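Local atomic coordinates of glycosyltransferase (Streptomyces halstedii, PDB entry 3WAD), a protein that belongs to the GT-B glycosyltransferases, enzymes built from two Rossmann-like domains that face each other across a cleft. Residues V127-L132 with H147-F152. Residues are numbered along the deposited sequence; the frame is centred on the assembly and turned at random.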
loop_
_atom_site.group_PDB
_atom_site.type_symbol
_atom_site.label_atom_id
_atom_site.label_comp_id
_atom_site.label_asym_id
_atom_site.label_seq_id
_atom_site.Cartn_x
_atom_site.Cartn_y
_atom_site.Cartn_z
ATOM N N VAL B 127 16.080 -11.249 1.151
ATOM C CA VAL B 127 15.009 -11.856 0.319
ATOM C C VAL B 127 13.884 -12.422 1.230
ATOM O O VAL B 127 14.167 -13.124 2.264
ATOM C CB VAL B 127 15.556 -12.841 -0.704
ATOM C CG1 VAL B 127 14.380 -13.595 -1.558
ATOM C CG2 VAL B 127 16.588 -12.101 -1.646
ATOM N N ILE B 128 12.624 -12.055 0.925
ATOM C CA ILE B 128 11.411 -12.619 1.659
ATOM C C ILE B 128 10.605 -13.366 0.604
ATOM O O ILE B 128 10.154 -12.763 -0.376
ATOM C CB ILE B 128 10.530 -11.581 2.316
ATOM C CG1 ILE B 128 11.370 -10.681 3.305
ATOM C CG2 ILE B 128 9.288 -12.251 3.037
ATOM C CD1 ILE B 128 10.607 -9.562 3.873
ATOM N N TRP B 129 10.509 -14.685 0.741
ATOM C CA TRP B 129 9.830 -15.461 -0.304
ATOM C C TRP B 129 8.594 -16.133 0.289
ATOM O O TRP B 129 8.662 -16.832 1.301
ATOM C CB TRP B 129 10.694 -16.486 -0.933
ATOM C CG TRP B 129 11.577 -17.383 -0.009
ATOM C CD1 TRP B 129 12.701 -16.997 0.790
ATOM C CD2 TRP B 129 11.414 -18.799 0.203
ATOM N NE1 TRP B 129 13.248 -18.125 1.385
ATOM C CE2 TRP B 129 12.476 -19.225 1.072
ATOM C CE3 TRP B 129 10.556 -19.774 -0.358
ATOM C CZ2 TRP B 129 12.653 -20.575 1.428
ATOM C CZ3 TRP B 129 10.733 -21.099 -0.003
ATOM C CH2 TRP B 129 11.796 -21.496 0.891
ATOM N N ASP B 130 7.479 -15.959 -0.395
ATOM C CA ASP B 130 6.306 -16.836 -0.187
ATOM C C ASP B 130 6.707 -18.320 -0.174
ATOM O O ASP B 130 7.453 -18.755 -1.046
ATOM C CB ASP B 130 5.331 -16.585 -1.307
ATOM C CG ASP B 130 4.297 -17.739 -1.456
ATOM O OD1 ASP B 130 3.261 -17.601 -0.827
ATOM O OD2 ASP B 130 4.551 -18.737 -2.201
ATOM N N ALA B 131 6.168 -19.085 0.798
ATOM C CA ALA B 131 6.693 -20.421 1.111
ATOM C C ALA B 131 6.596 -21.420 -0.062
ATOM O O ALA B 131 7.264 -22.458 -0.078
ATOM C CB ALA B 131 6.036 -20.968 2.380
ATOM N N LEU B 132 5.747 -21.110 -1.039
ATOM C CA LEU B 132 5.608 -21.940 -2.217
ATOM C C LEU B 132 6.458 -21.458 -3.374
ATOM O O LEU B 132 6.330 -22.004 -4.480
ATOM C CB LEU B 132 4.128 -21.986 -2.646
ATOM C CG LEU B 132 3.205 -22.653 -1.623
ATOM C CD1 LEU B 132 1.805 -23.012 -2.256
ATOM C CD2 LEU B 132 3.805 -23.902 -1.034
ATOM N N HIS B 147 17.584 -15.035 3.821
ATOM C CA HIS B 147 16.208 -15.041 3.223
ATOM C C HIS B 147 15.213 -15.589 4.232
ATOM O O HIS B 147 15.495 -16.562 4.961
ATOM C CB HIS B 147 16.193 -15.758 1.882
ATOM C CG HIS B 147 16.912 -17.066 1.905
ATOM N ND1 HIS B 147 16.271 -18.254 2.191
ATOM C CD2 HIS B 147 18.225 -17.373 1.755
ATOM C CE1 HIS B 147 17.154 -19.237 2.185
ATOM N NE2 HIS B 147 18.335 -18.734 1.880
ATOM N N VAL B 148 14.055 -14.953 4.285
ATOM C CA VAL B 148 13.016 -15.331 5.211
ATOM C C VAL B 148 11.881 -16.021 4.429
ATOM O O VAL B 148 11.307 -15.405 3.451
ATOM C CB VAL B 148 12.481 -14.114 5.890
ATOM C CG1 VAL B 148 11.267 -14.494 6.791
ATOM C CG2 VAL B 148 13.558 -13.463 6.701
ATOM N N ARG B 149 11.577 -17.274 4.816
ATOM C CA ARG B 149 10.484 -18.019 4.201
ATOM C C ARG B 149 9.167 -17.549 4.860
ATOM O O ARG B 149 8.976 -17.719 6.069
ATOM C CB ARG B 149 10.745 -19.546 4.248
ATOM C CG ARG B 149 9.598 -20.418 3.624
ATOM C CD ARG B 149 9.930 -21.882 3.704
ATOM N NE ARG B 149 10.011 -22.260 5.110
ATOM C CZ ARG B 149 9.175 -23.103 5.727
ATOM N NH1 ARG B 149 8.183 -23.707 5.047
ATOM N NH2 ARG B 149 9.327 -23.302 7.035
ATOM N N MET B 150 8.273 -16.957 4.053
ATOM C CA MET B 150 7.055 -16.422 4.586
ATOM C C MET B 150 5.865 -17.406 4.449
ATOM O O MET B 150 5.460 -17.751 3.335
ATOM C CB MET B 150 6.687 -15.048 4.007
ATOM C CG MET B 150 5.375 -14.531 4.635
ATOM S SD MET B 150 5.236 -12.760 4.264
ATOM C CE MET B 150 3.979 -12.355 5.412
ATOM N N LEU B 151 5.313 -17.838 5.596
ATOM C CA LEU B 151 4.159 -18.765 5.558
ATOM C C LEU B 151 2.908 -18.022 5.179
ATOM O O LEU B 151 2.802 -16.772 5.278
ATOM C CB LEU B 151 3.952 -19.424 6.920
ATOM C CG LEU B 151 5.165 -20.253 7.439
ATOM C CD1 LEU B 151 4.924 -20.911 8.808
ATOM C CD2 LEU B 151 5.589 -21.365 6.473
ATOM N N PHE B 152 1.901 -18.795 4.813
ATOM C CA PHE B 152 0.619 -18.223 4.366
ATOM C C PHE B 152 -0.519 -19.012 5.074
ATOM O O PHE B 152 -1.721 -18.799 4.828
ATOM C CB PHE B 152 0.570 -18.312 2.799
ATOM C CG PHE B 152 0.654 -19.717 2.298
ATOM C CD1 PHE B 152 -0.507 -20.533 2.322
ATOM C CD2 PHE B 152 1.859 -20.247 1.885
ATOM C CE1 PHE B 152 -0.405 -21.876 1.925
ATOM C CE2 PHE B 152 1.970 -21.511 1.526
ATOM C CZ PHE B 152 0.833 -22.356 1.534
HETATM O O HOH W 1 8.055 -23.864 2.109
#
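Backbone pairing sets the frame: strands 126-130 and 147-150 run parallel in adjacent positions of the N-terminal Rossmann-like sheet, joined through helix 135-141 as a beta-alpha-beta crossover. The hydrogen-bond ladder runs from Val148 N to Val127 O (2.7 Å), through Trp129 N to Val148 O, to Met150 N and Trp129 O (2.8 Å). This last bond is almost straight at 175°, although its donor stands above the carbonyl plane. A weak bond from Ala131 N to Met150 O carries the pairing one residue past the end of strand 126-130.

Aromatic and polar contacts gather on the face bearing Trp129, His147 and Arg149. Trp129 and His147 both hold CG in the crowded position between backbone N and carbonyl carbon, and their side chains run alongside each other. Trp129 NE1 thus donates to His147 ND1 at 3.1 Å, meeting rim to rim with ring planes 46° apart. Arg149 starts extended, laying CG over the six-membered ring of Trp129, 3.7 Å from its centroid, in a CH-pi contact. The chain then bends at chi3 (64°); NE reaches Thr201 O, and NH1 reaches Asp155 and a water that donates to Ala131 O.

On the face bearing Ile128, Val148, Asp130 and Met150, the contact is mainly apolar: Ile128 CG2 meets Met150 CB at 3.9 Å. Past the strands, Leu132 CG touches Phe152 CE2 at 3.6 Å. Ending strand 126-130, Asp130 OD2 accepts from Leu132 N in an Asx turn and OD1 bonds His13 ND1.

Because ND1 accepts from Trp129 NE1, His147 is probably neutral, its proton on NE2 and directed at Glu141; that carboxylate would tend to favour a charged ring, but the Trp129 bond opposes a second proton on ND1.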